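Local atomic coordinates of nuclease NucT (Helicobacter pylori, PDB entry 6EHI), a protein that is a nuclease of the phospholipase D-like family, built round a mixed beta-sheet and present here as a pair of subunits. Residues S8-P13 with R17-S22; A49-A54 with I77-K82; I63-S68 with Y102-Q107; E67-H70 with Q74-I77; K126-F129 with Y133-L136. The protein carries 1 engineered substitution. All coordinates share one frame; numbering follows the deposited sequence.

Interaction 1 (S8-P13 with R17-S22); sequences SLFVLP and RDALNS
Phe10 lays its ring against Ala19 and so carries most of the contact between strand 7-12 and helix 16-28, the first strand-to-helix passage of the fold. The ring meets the helix with one face: Ala19 CA stands over it, 4.2 Å from the ring centroid and 21° off the ring normal, a CH-pi contact displaced toward the rim. At the root of the same side chain Phe10 CB touches Ala19 CB at 3.8 Å. Helix residues one turn apart flank the far end of the ring. Ser22 approaches it obliquely, its CB 3.7 Å from Phe10 CZ, while the Asp18 side chain crosses at roughly a right angle, Asp18 CB lying 3.8 Å from Phe10 CE2; ring and carboxylate planes stand 74° apart. The Phe10 torsion (chi1 -55°) sets CG beside the backbone N and opposite the carbonyl carbon, which carries the ring from the strand across to the helix. Leu12, two residues on, reaches Ala19 from a second direction: its CD1 comes to 3.9 Å from Ala19 CB, and that methyl is thus touched by both strand side chains. Phe129, from helix 126-130, also packs on Leu12 and Ala19; within the sheet, strand 7-12 is hydrogen-bonded to strand 134-139. No hydrogen bond joins the segments, although the ring rests beside polar atoms such as Ser22 OG. Across these two segments, then, the helix meets the outermost strand of this chain's sheet through van der Waals and CH-pi contact, without directed polar bonds.

Interaction 2 (A49-A54 with I77-K82); sequences AIKSVA and IGYLDK
Tyr79 and Lys51 meet by a cation-pi contact, the main link between helix 77-80 and helix 44-54. Coming along the later helix, Tyr79 is the first residue to engage. Its CG lies anti to the backbone N (chi1 177°), and the ring offers one face to the lysine, which crosses it at about a right angle. Lys51 CE sits 3.6 Å from the ring centroid, 14° off the normal, making a CH-pi contact; NZ follows at 3.9 Å from the same centroid and 29° off the normal. The lysine thus covers the ring with its last methylene as well as its ammonium group, NZ lying 3.5 Å from Tyr79 CE1, toward the rim. Such a position would be expected to favour the positive charge of the lysine. Leu80 comes next and works on the inner side of the same lysine: Leu80 CD2 touches Lys51 CG at 3.6 Å, and the other methyl, Leu80 CD1, lies 4.2 Å from Ile50 CD1. Lys51 is thus packed against leucine near its base and against the aromatic face at its end. Both helices rest on the same part of the sheet: Ile50 packs on Val60 and Leu80 on Ile62 and Tyr64, all of strand 59-65. At the start of helix 77-80 Ile77 packs on Val88 and Leu90 of strand 86-91, and on the other flank Ile50 and Val53 touch Ile27 of helix 16-28.

Interaction 3 (I63-S68 with Y102-Q107); sequences IYDYES and YGIMNQ. Engineered in segment 102-107: Asn106 (natural residue His).
Asp65 and Met105 are joined by the one hydrogen bond between strand 59-65 with its following turn and the loop that leads to strand 108-112. Met105 N donates to Asp65 OD1 at 2.9 Å with an N-H...acceptor angle of 165°; it meets the anti side of the carboxylate, 20° out of its plane. The second oxygen is used within its own segment: Asp65 OD2 takes the amide of Ser68 at 2.8 Å, an N-cap bond that starts helix 66-69. With CG anti to the backbone N (chi1 173°), the carboxylate can serve both amides.

Packing supplies the rest. Ile104 CB lies 3.4 Å from Asp65 OD1, so a branched side chain flanks the bonded oxygen. Met105, bent at its middle and last torsions, sends CE to 3.8 Å from Ile63 O, and its CG lies 4.4 Å from Ile63 CG2. Beyond the segments Met105 also packs on Met155 and Leu91. Asn106, next to Met105 and engineered in place of histidine, donates through ND2 to Glu134 OE1 of the second subunit.

One buried carboxylate thus ties a loop to a helix start. Two N-H donors would probably favour its ionised form. Met105 O, unlike Met105 N, is buried with no partner in the model.

Interaction 4 (E67-H70 with Q74-I77); sequences ESNH and QSTI
Asn69 and Ser75 join two short helices of the phospholipase D-like fold, and the serine makes a side-chain capping bond at the start of helix 77-80: it precedes the turn into that helix and its hydroxyl oxygen accepts from Ile77 N. Along 67-70 the chain runs through a short, loosely formed helical turn, and Asn69 is where that turn meets the later segment. Its CG lies beside the backbone N, which brings the amide over to the serine. Ser75 OG donates to Asn69 OD1 at 2.7 Å, reaching the oxygen at a C=O...donor angle of 134° and tilted 17° from the carbonyl plane. The other half of the amide, ND2, is bonded to Asp65 O and Tyr39 O, so three hydrogen bonds fix how the amide is rotated. The backbone of Asn69 touches the second segment too, since its O lies 3.3 Å from Ile77 CG2. This region is buried against the sheet, where Tyr64 of strand 59-65 packs on Asn69, Ser75 and Ile77. Ser75 is both donor and acceptor, and the chain of donors runs from Ile77 N through its hydroxyl to Asn69 OD1. The first step is nearly straight: Ile77 N lies 3.1 Å from Ser75 OG, with an N-H...acceptor angle of 172°.

Interaction 5 (K126-F129 with Y133-L136); sequences KNAF and YEVL
Glu134 and Ala128 share the largest part of the contact between helix 126-130 and the strand 134-139 that follows it after a short link. The glutamate, bent at its second torsion (chi2 -85°), turns its carboxylate alongside the helix so that Glu134 OE2 lies 3.5 Å from Ala128 CB, while its CG sits 3.7 Å from Ala128 O. These are plain van der Waals touches. The polar bonds of the carboxylate lie outside the segments: OE1 pairs with Ser121 OG and with Asn106 ND2 of the second subunit, the asparagine being an engineered residue, and OE2 with Asn132 ND2.

Leu136 holds the other end of the contact. Its CD1 meets the Phe129 ring at the edge, near the ring plane, 3.9 Å from Phe129 CZ, and the two side chains cross at about a right angle. Phe129 also packs on Leu12, Ala19, Leu20 and Leu23, which places its ring between this strand and helix 16-28.

Chemically the contact has two halves, a buried acid laid against a methyl and an aromatic edge set on a leucine. The acid is anchored by its hydrogen-bond partners beyond the two segments, and Ala128 sets a single methyl against OE2.

How the interactions relate
Interactions 3, 4 and 5 are buried contacts, whereas interactions 1 and 2 are partly buried and reach the surface at Asp18 and Tyr79. Interactions 1 and 5 lie side by side, about 8 Å between centres, on the neighbouring strands 7-12 and 134-139, and both are apolar or van der Waals across their segments. Interactions 3 and 4 share helix 66-69, and each has one hydrogen bond across it, made by a side chain (Asp65, Ser75) that also caps a helix start. Interaction 2 shares Ile77 with interaction 4 but depends on cation-pi and apolar packing. Tyr64 bridges this group: its hydroxyl is hydrogen-bonded to Thr76 OG1. Interactions 1, 3 and 5 also touch the second subunit.

Interaction 1 (S8-P13 with R17-S22)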
# COMPACT_ATOMS: atom_id res chain seq x y z
N SER A 8 7.27 -12.51 3.12
CA SER A 8 7.40 -11.98 4.46
C SER A 8 6.52 -10.78 4.72
O SER A 8 6.72 -9.75 4.11
CB SER A 8 8.83 -11.71 4.88
OG SER A 8 9.56 -12.91 4.69
N LEU A 9 5.49 -10.98 5.53
CA LEU A 9 4.59 -9.88 5.94
C LEU A 9 4.99 -9.25 7.23
O LEU A 9 5.17 -9.91 8.28
CB LEU A 9 3.16 -10.37 6.03
CG LEU A 9 2.07 -9.40 6.51
CD1 LEU A 9 1.87 -8.27 5.47
CD2 LEU A 9 0.82 -10.21 6.73
N PHE A 10 5.03 -7.92 7.22
CA PHE A 10 5.16 -7.17 8.43
C PHE A 10 3.91 -6.32 8.65
O PHE A 10 3.48 -5.56 7.81
CB PHE A 10 6.37 -6.25 8.38
CG PHE A 10 7.67 -6.96 8.09
CD1 PHE A 10 8.05 -7.17 6.78
CD2 PHE A 10 8.47 -7.46 9.12
CE1 PHE A 10 9.21 -7.86 6.49
CE2 PHE A 10 9.64 -8.15 8.84
CZ PHE A 10 9.99 -8.34 7.52
N VAL A 11 3.38 -6.42 9.87
CA VAL A 11 2.20 -5.67 10.20
C VAL A 11 2.65 -4.59 11.18
O VAL A 11 3.11 -4.87 12.33
CB VAL A 11 1.01 -6.49 10.75
CG1 VAL A 11 -0.12 -5.53 11.11
CG2 VAL A 11 0.63 -7.68 9.82
N LEU A 12 2.49 -3.35 10.77
CA LEU A 12 2.88 -2.21 11.57
C LEU A 12 1.67 -1.64 12.34
O LEU A 12 0.55 -1.76 11.89
CB LEU A 12 3.49 -1.13 10.65
CG LEU A 12 4.83 -1.45 10.05
CD1 LEU A 12 4.62 -2.40 8.86
CD2 LEU A 12 5.62 -0.24 9.66
N PRO A 13 1.88 -1.09 13.56
CA PRO A 13 3.16 -0.78 14.17
C PRO A 13 3.84 -1.94 14.90
O PRO A 13 4.98 -1.82 15.31
CB PRO A 13 2.79 0.31 15.19
CG PRO A 13 1.40 -0.08 15.61
CD PRO A 13 0.74 -0.64 14.40
N ARG A 17 9.83 -1.97 13.62
CA ARG A 17 11.33 -1.96 13.59
C ARG A 17 11.85 -3.04 12.70
O ARG A 17 12.79 -2.77 11.92
CB ARG A 17 11.95 -2.15 14.97
CG ARG A 17 11.78 -0.94 15.87
CD ARG A 17 12.59 -1.20 17.15
NE ARG A 17 11.76 -1.05 18.34
CZ ARG A 17 11.71 0.04 19.12
NH1 ARG A 17 12.45 1.12 18.84
NH2 ARG A 17 10.91 0.05 20.19
N ASP A 18 11.27 -4.24 12.76
CA ASP A 18 11.62 -5.34 11.85
C ASP A 18 11.32 -4.96 10.39
O ASP A 18 12.07 -5.39 9.50
CB ASP A 18 10.87 -6.64 12.15
CG ASP A 18 11.31 -7.31 13.42
OD1 ASP A 18 12.36 -6.87 14.00
OD2 ASP A 18 10.56 -8.26 13.83
N ALA A 19 10.19 -4.25 10.19
CA ALA A 19 9.83 -3.74 8.84
C ALA A 19 10.88 -2.79 8.26
O ALA A 19 11.37 -2.99 7.12
CB ALA A 19 8.47 -3.11 8.86
N LEU A 20 11.24 -1.79 9.05
CA LEU A 20 12.23 -0.81 8.61
C LEU A 20 13.52 -1.53 8.32
O LEU A 20 14.09 -1.36 7.19
CB LEU A 20 12.39 0.33 9.59
CG LEU A 20 13.31 1.45 9.21
CD1 LEU A 20 12.89 2.05 7.88
CD2 LEU A 20 13.36 2.50 10.32
N ASN A 21 13.95 -2.35 9.27
CA ASN A 21 15.24 -3.01 9.16
C ASN A 21 15.24 -3.93 7.93
O ASN A 21 16.27 -4.02 7.26
CB ASN A 21 15.60 -3.83 10.48
CG ASN A 21 15.92 -2.95 11.71
OD1 ASN A 21 16.22 -1.78 11.63
ND2 ASN A 21 15.84 -3.57 12.89
N SER A 22 14.13 -4.60 7.58
CA SER A 22 14.05 -5.45 6.40
C SER A 22 14.30 -4.63 5.13
O SER A 22 14.97 -5.06 4.19
CB SER A 22 12.69 -6.14 6.27
OG SER A 22 12.59 -7.04 5.16

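Interaction 2 (A49-A54 with I77-K82)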
# COMPACT_ATOMS: atom_id res chain seq x y z
N ALA A 49 20.61 5.06 3.29
CA ALA A 49 20.82 3.68 2.87
C ALA A 49 20.94 3.58 1.36
O ALA A 49 21.82 2.84 0.83
CB ALA A 49 19.70 2.76 3.39
N ILE A 50 20.12 4.35 0.64
CA ILE A 50 20.26 4.51 -0.80
C ILE A 50 21.62 5.09 -1.22
O ILE A 50 22.31 4.48 -2.06
CB ILE A 50 19.09 5.29 -1.41
CG1 ILE A 50 17.79 4.51 -1.29
CG2 ILE A 50 19.35 5.63 -2.83
CD1 ILE A 50 16.55 5.38 -1.49
N LYS A 51 22.01 6.21 -0.60
CA LYS A 51 23.34 6.80 -0.83
C LYS A 51 24.46 5.77 -0.60
O LYS A 51 25.42 5.66 -1.39
CB LYS A 51 23.56 8.04 0.06
CG LYS A 51 22.80 9.27 -0.39
CD LYS A 51 23.09 10.47 0.51
CE LYS A 51 22.83 11.82 -0.16
NZ LYS A 51 23.86 12.87 0.22
N SER A 52 24.29 4.96 0.45
CA SER A 52 25.31 4.01 0.86
C SER A 52 25.50 2.96 -0.25
O SER A 52 26.59 2.63 -0.64
CB SER A 52 24.90 3.33 2.17
OG SER A 52 25.93 2.44 2.59
N VAL A 53 24.39 2.44 -0.78
CA VAL A 53 24.52 1.47 -1.79
C VAL A 53 24.90 2.05 -3.18
O VAL A 53 25.75 1.47 -3.87
CB VAL A 53 23.29 0.53 -1.79
CG1 VAL A 53 22.11 1.22 -2.44
CG2 VAL A 53 23.65 -0.78 -2.43
N ALA A 54 24.38 3.23 -3.54
CA ALA A 54 24.78 3.95 -4.76
C ALA A 54 26.30 4.22 -4.66
O ALA A 54 27.01 4.13 -5.64
CB ALA A 54 24.04 5.27 -4.91
N ILE A 77 13.99 13.93 -2.58
CA ILE A 77 14.37 14.03 -3.99
C ILE A 77 15.57 14.96 -4.21
O ILE A 77 16.48 14.59 -4.91
CB ILE A 77 13.16 14.32 -4.94
CG1 ILE A 77 13.56 14.12 -6.38
CG2 ILE A 77 12.47 15.68 -4.68
CD1 ILE A 77 12.37 14.04 -7.31
N GLY A 78 15.54 16.13 -3.55
CA GLY A 78 16.65 17.07 -3.64
C GLY A 78 17.95 16.55 -3.08
O GLY A 78 18.98 16.75 -3.66
N TYR A 79 17.87 15.80 -2.01
CA TYR A 79 19.02 15.21 -1.30
C TYR A 79 19.64 14.12 -2.19
O TYR A 79 20.82 13.97 -2.20
CB TYR A 79 18.53 14.75 0.11
CG TYR A 79 19.50 14.04 1.05
CD1 TYR A 79 20.60 14.71 1.61
CD2 TYR A 79 19.26 12.72 1.45
CE1 TYR A 79 21.48 14.06 2.49
CE2 TYR A 79 20.13 12.07 2.33
CZ TYR A 79 21.23 12.74 2.85
OH TYR A 79 22.05 12.08 3.71
N LEU A 80 18.83 13.43 -3.03
CA LEU A 80 19.32 12.33 -3.81
C LEU A 80 19.54 12.64 -5.28
O LEU A 80 20.23 11.90 -5.99
CB LEU A 80 18.35 11.14 -3.66
CG LEU A 80 18.27 10.51 -2.28
CD1 LEU A 80 17.20 9.46 -2.31
CD2 LEU A 80 19.59 9.82 -2.03
N ASP A 81 19.00 13.74 -5.75
CA ASP A 81 18.96 14.05 -7.18
C ASP A 81 20.24 13.82 -8.02
O ASP A 81 20.28 13.01 -8.99
CB ASP A 81 18.48 15.49 -7.35
CG ASP A 81 18.52 15.98 -8.80
OD1 ASP A 81 18.45 15.18 -9.77
OD2 ASP A 81 18.58 17.22 -8.97
N LYS A 82 21.28 14.51 -7.67
CA LYS A 82 22.52 14.43 -8.44
C LYS A 82 23.53 13.43 -7.83
O LYS A 82 24.69 13.43 -8.18
CB LYS A 82 23.14 15.84 -8.64
CG LYS A 82 22.48 16.69 -9.73
CD LYS A 82 22.88 18.17 -9.66
CE LYS A 82 21.70 19.08 -9.89
NZ LYS A 82 21.11 18.85 -11.24

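Interaction 3 (I63-S68 with Y102-Q107)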
# COMPACT_ATOMS: atom_id res chain seq x y z
N ILE A 63 11.24 6.81 -8.80
CA ILE A 63 10.07 7.57 -9.31
C ILE A 63 9.29 8.10 -8.11
O ILE A 63 8.84 7.28 -7.28
CB ILE A 63 9.15 6.69 -10.19
CG1 ILE A 63 9.98 5.97 -11.28
CG2 ILE A 63 7.99 7.50 -10.65
CD1 ILE A 63 9.24 4.96 -12.15
N TYR A 64 9.24 9.42 -7.91
CA TYR A 64 8.43 10.07 -6.87
C TYR A 64 7.09 10.58 -7.40
O TYR A 64 7.00 11.11 -8.57
CB TYR A 64 9.18 11.25 -6.37
CG TYR A 64 10.46 11.09 -5.59
CD1 TYR A 64 11.72 10.77 -6.23
CD2 TYR A 64 10.45 11.16 -4.18
CE1 TYR A 64 12.89 10.68 -5.50
CE2 TYR A 64 11.62 11.03 -3.46
CZ TYR A 64 12.83 10.79 -4.11
OH TYR A 64 14.00 10.63 -3.40
N ASP A 65 6.03 10.56 -6.60
CA ASP A 65 4.81 11.31 -6.98
C ASP A 65 5.11 12.81 -7.31
O ASP A 65 5.83 13.49 -6.54
CB ASP A 65 3.71 11.21 -5.93
CG ASP A 65 2.51 12.10 -6.21
OD1 ASP A 65 1.74 11.71 -7.07
OD2 ASP A 65 2.33 13.19 -5.55
N TYR A 66 4.54 13.29 -8.41
CA TYR A 66 4.83 14.64 -8.90
C TYR A 66 4.33 15.70 -7.92
O TYR A 66 5.10 16.49 -7.39
CB TYR A 66 4.19 14.84 -10.33
CG TYR A 66 4.47 16.23 -10.85
CD1 TYR A 66 3.72 17.32 -10.42
CD2 TYR A 66 5.56 16.44 -11.66
CE1 TYR A 66 4.05 18.59 -10.88
CE2 TYR A 66 5.88 17.69 -12.13
CZ TYR A 66 5.14 18.75 -11.70
OH TYR A 66 5.47 20.02 -12.15
N GLU A 67 3.07 15.70 -7.58
CA GLU A 67 2.57 16.80 -6.68
C GLU A 67 3.24 16.79 -5.29
O GLU A 67 3.52 17.82 -4.71
CB GLU A 67 1.08 16.75 -6.53
CG GLU A 67 0.30 17.10 -7.78
CD GLU A 67 0.56 18.51 -8.34
OE1 GLU A 67 0.87 19.43 -7.54
OE2 GLU A 67 0.49 18.70 -9.61
N SER A 68 3.53 15.62 -4.77
CA SER A 68 4.06 15.50 -3.43
C SER A 68 5.52 15.91 -3.37
O SER A 68 6.05 16.19 -2.27
CB SER A 68 3.80 14.07 -2.91
OG SER A 68 4.35 13.88 -1.65
N TYR A 102 -5.57 15.50 -12.17
CA TYR A 102 -4.86 14.23 -12.43
C TYR A 102 -4.71 13.38 -11.13
O TYR A 102 -4.70 13.92 -10.04
CB TYR A 102 -3.45 14.48 -12.98
CG TYR A 102 -3.44 15.07 -14.39
CD1 TYR A 102 -3.55 16.45 -14.56
CD2 TYR A 102 -3.34 14.28 -15.50
CE1 TYR A 102 -3.53 17.01 -15.82
CE2 TYR A 102 -3.32 14.83 -16.78
CZ TYR A 102 -3.42 16.19 -16.92
OH TYR A 102 -3.39 16.77 -18.22
N GLY A 103 -4.57 12.07 -11.35
CA GLY A 103 -4.22 11.13 -10.32
C GLY A 103 -2.83 11.35 -9.73
O GLY A 103 -2.07 12.26 -10.08
N ILE A 104 -2.51 10.45 -8.80
CA ILE A 104 -1.28 10.45 -8.13
C ILE A 104 -0.49 9.15 -8.42
O ILE A 104 -1.00 8.17 -8.90
CB ILE A 104 -1.43 10.62 -6.59
CG1 ILE A 104 -2.39 9.60 -6.00
CG2 ILE A 104 -1.80 12.05 -6.24
CD1 ILE A 104 -2.23 9.58 -4.47
N MET A 105 0.82 9.19 -8.18
CA MET A 105 1.64 8.00 -8.27
C MET A 105 1.74 7.49 -6.79
O MET A 105 2.52 7.97 -6.01
CB MET A 105 3.05 8.33 -8.85
CG MET A 105 3.75 7.07 -9.41
SD MET A 105 3.93 5.69 -8.25
CE MET A 105 5.13 6.34 -7.12
N ASN A 106 0.78 6.66 -6.43
CA ASN A 106 0.66 6.20 -5.01
C ASN A 106 1.35 4.92 -4.69
O ASN A 106 1.22 4.42 -3.51
CB ASN A 106 -0.77 6.01 -4.65
CG ASN A 106 -0.98 6.09 -3.17
OD1 ASN A 106 -0.52 7.05 -2.48
ND2 ASN A 106 -1.79 5.14 -2.66
N GLN A 107 2.09 4.29 -5.58
CA GLN A 107 2.85 3.14 -5.23
C GLN A 107 3.91 3.34 -4.14
O GLN A 107 4.41 4.45 -3.96
CB GLN A 107 3.60 2.59 -6.45
CG GLN A 107 2.63 2.11 -7.53
CD GLN A 107 3.34 1.56 -8.75
OE1 GLN A 107 4.63 1.49 -8.80
NE2 GLN A 107 2.55 1.24 -9.74

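Interaction 4 (E67-H70 with Q74-I77)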
# COMPACT_ATOMS: atom_id res chain seq x y z
N GLU A 67 3.07 15.70 -7.58
CA GLU A 67 2.57 16.80 -6.68
C GLU A 67 3.24 16.79 -5.29
O GLU A 67 3.52 17.82 -4.71
CB GLU A 67 1.08 16.75 -6.53
CG GLU A 67 0.30 17.10 -7.78
CD GLU A 67 0.56 18.51 -8.34
OE1 GLU A 67 0.87 19.43 -7.54
OE2 GLU A 67 0.49 18.70 -9.61
N SER A 68 3.53 15.62 -4.77
CA SER A 68 4.06 15.50 -3.43
C SER A 68 5.52 15.91 -3.37
O SER A 68 6.05 16.19 -2.27
CB SER A 68 3.80 14.07 -2.91
OG SER A 68 4.35 13.88 -1.65
N ASN A 69 6.21 15.93 -4.52
CA ASN A 69 7.69 15.96 -4.49
C ASN A 69 8.35 17.04 -5.32
O ASN A 69 9.58 17.27 -5.16
CB ASN A 69 8.27 14.56 -4.86
CG ASN A 69 7.96 13.53 -3.78
OD1 ASN A 69 8.60 13.53 -2.71
ND2 ASN A 69 6.96 12.68 -4.04
N HIS A 70 7.55 17.66 -6.19
CA HIS A 70 8.17 18.57 -7.20
C HIS A 70 8.71 19.82 -6.51
O HIS A 70 9.72 20.41 -6.95
CB HIS A 70 7.20 18.89 -8.32
CG HIS A 70 6.22 19.97 -8.03
ND1 HIS A 70 5.00 19.73 -7.40
CD2 HIS A 70 6.24 21.28 -8.35
CE1 HIS A 70 4.35 20.88 -7.27
NE2 HIS A 70 5.07 21.83 -7.85
N GLN A 74 10.92 18.80 2.41
CA GLN A 74 11.02 17.65 3.33
C GLN A 74 11.21 16.39 2.50
O GLN A 74 11.57 15.35 3.08
CB GLN A 74 9.77 17.47 4.19
CG GLN A 74 9.80 18.23 5.51
CD GLN A 74 9.72 19.69 5.27
OE1 GLN A 74 8.66 20.18 4.87
NE2 GLN A 74 10.83 20.41 5.48
N SER A 75 10.98 16.48 1.19
CA SER A 75 11.23 15.30 0.30
C SER A 75 12.68 15.05 0.14
O SER A 75 13.48 15.97 0.14
CB SER A 75 10.59 15.47 -1.05
OG SER A 75 11.01 14.43 -1.98
N THR A 76 13.03 13.78 0.05
CA THR A 76 14.41 13.34 -0.20
C THR A 76 14.89 13.57 -1.66
O THR A 76 16.08 13.37 -1.94
CB THR A 76 14.63 11.87 0.13
OG1 THR A 76 13.69 11.07 -0.61
CG2 THR A 76 14.45 11.53 1.60
N ILE A 77 13.99 13.93 -2.58
CA ILE A 77 14.37 14.03 -3.99
C ILE A 77 15.57 14.96 -4.21
O ILE A 77 16.48 14.59 -4.91
CB ILE A 77 13.16 14.32 -4.94
CG1 ILE A 77 13.56 14.12 -6.38
CG2 ILE A 77 12.47 15.68 -4.68
CD1 ILE A 77 12.37 14.04 -7.31

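Interaction 5 (K126-F129 with Y133-L136)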
# COMPACT_ATOMS: atom_id res chain seq x y z
N LYS A 126 9.09 8.69 8.71
CA LYS A 126 9.08 8.29 10.10
C LYS A 126 7.63 8.00 10.52
O LYS A 126 7.41 7.02 11.25
CB LYS A 126 9.79 9.34 10.95
CG LYS A 126 11.29 9.33 10.67
CD LYS A 126 12.06 10.43 11.42
CE LYS A 126 12.27 10.12 12.88
NZ LYS A 126 12.10 11.39 13.62
N ASN A 127 6.64 8.77 10.05
CA ASN A 127 5.22 8.62 10.43
C ASN A 127 4.76 7.24 10.21
O ASN A 127 4.17 6.62 11.08
CB ASN A 127 4.30 9.59 9.72
CG ASN A 127 4.24 10.91 10.41
OD1 ASN A 127 4.44 10.98 11.62
ND2 ASN A 127 4.03 11.93 9.68
N ALA A 128 5.08 6.70 9.04
CA ALA A 128 4.69 5.33 8.69
C ALA A 128 5.40 4.22 9.54
O ALA A 128 4.82 3.24 9.94
CB ALA A 128 4.96 5.18 7.20
N PHE A 129 6.68 4.38 9.85
CA PHE A 129 7.47 3.44 10.52
C PHE A 129 7.44 3.61 12.06
O PHE A 129 8.07 2.84 12.79
CB PHE A 129 8.85 3.45 9.92
CG PHE A 129 8.93 2.74 8.63
CD1 PHE A 129 8.95 1.40 8.63
CD2 PHE A 129 8.93 3.43 7.40
CE1 PHE A 129 9.02 0.70 7.50
CE2 PHE A 129 9.00 2.72 6.23
CZ PHE A 129 9.04 1.37 6.26
N TYR A 133 -0.65 2.33 11.54
CA TYR A 133 -0.94 0.93 11.10
C TYR A 133 -0.59 0.90 9.60
O TYR A 133 -1.02 1.73 8.81
CB TYR A 133 -2.38 0.45 11.38
CG TYR A 133 -2.71 0.36 12.84
CD1 TYR A 133 -3.11 1.51 13.56
CD2 TYR A 133 -2.64 -0.82 13.50
CE1 TYR A 133 -3.46 1.40 14.90
CE2 TYR A 133 -2.90 -0.88 14.84
CZ TYR A 133 -3.31 0.21 15.53
OH TYR A 133 -3.58 0.15 16.88
N GLU A 134 0.16 -0.11 9.24
CA GLU A 134 0.56 -0.27 7.84
C GLU A 134 0.73 -1.72 7.63
O GLU A 134 0.87 -2.51 8.59
CB GLU A 134 1.95 0.39 7.56
CG GLU A 134 2.01 1.85 7.90
CD GLU A 134 1.53 2.80 6.82
OE1 GLU A 134 0.90 2.40 5.80
OE2 GLU A 134 1.65 4.01 7.06
N VAL A 135 0.91 -2.09 6.39
CA VAL A 135 1.49 -3.37 6.06
C VAL A 135 2.65 -3.20 5.11
O VAL A 135 2.60 -2.39 4.12
CB VAL A 135 0.49 -4.41 5.57
CG1 VAL A 135 -0.50 -4.80 6.65
CG2 VAL A 135 -0.23 -3.96 4.31
N LEU A 136 3.64 -4.09 5.26
CA LEU A 136 4.81 -4.11 4.35
C LEU A 136 5.04 -5.57 3.99
O LEU A 136 5.18 -6.43 4.92
CB LEU A 136 6.03 -3.50 5.02
CG LEU A 136 7.19 -3.18 4.10
CD1 LEU A 136 7.94 -1.98 4.66
CD2 LEU A 136 8.11 -4.34 4.03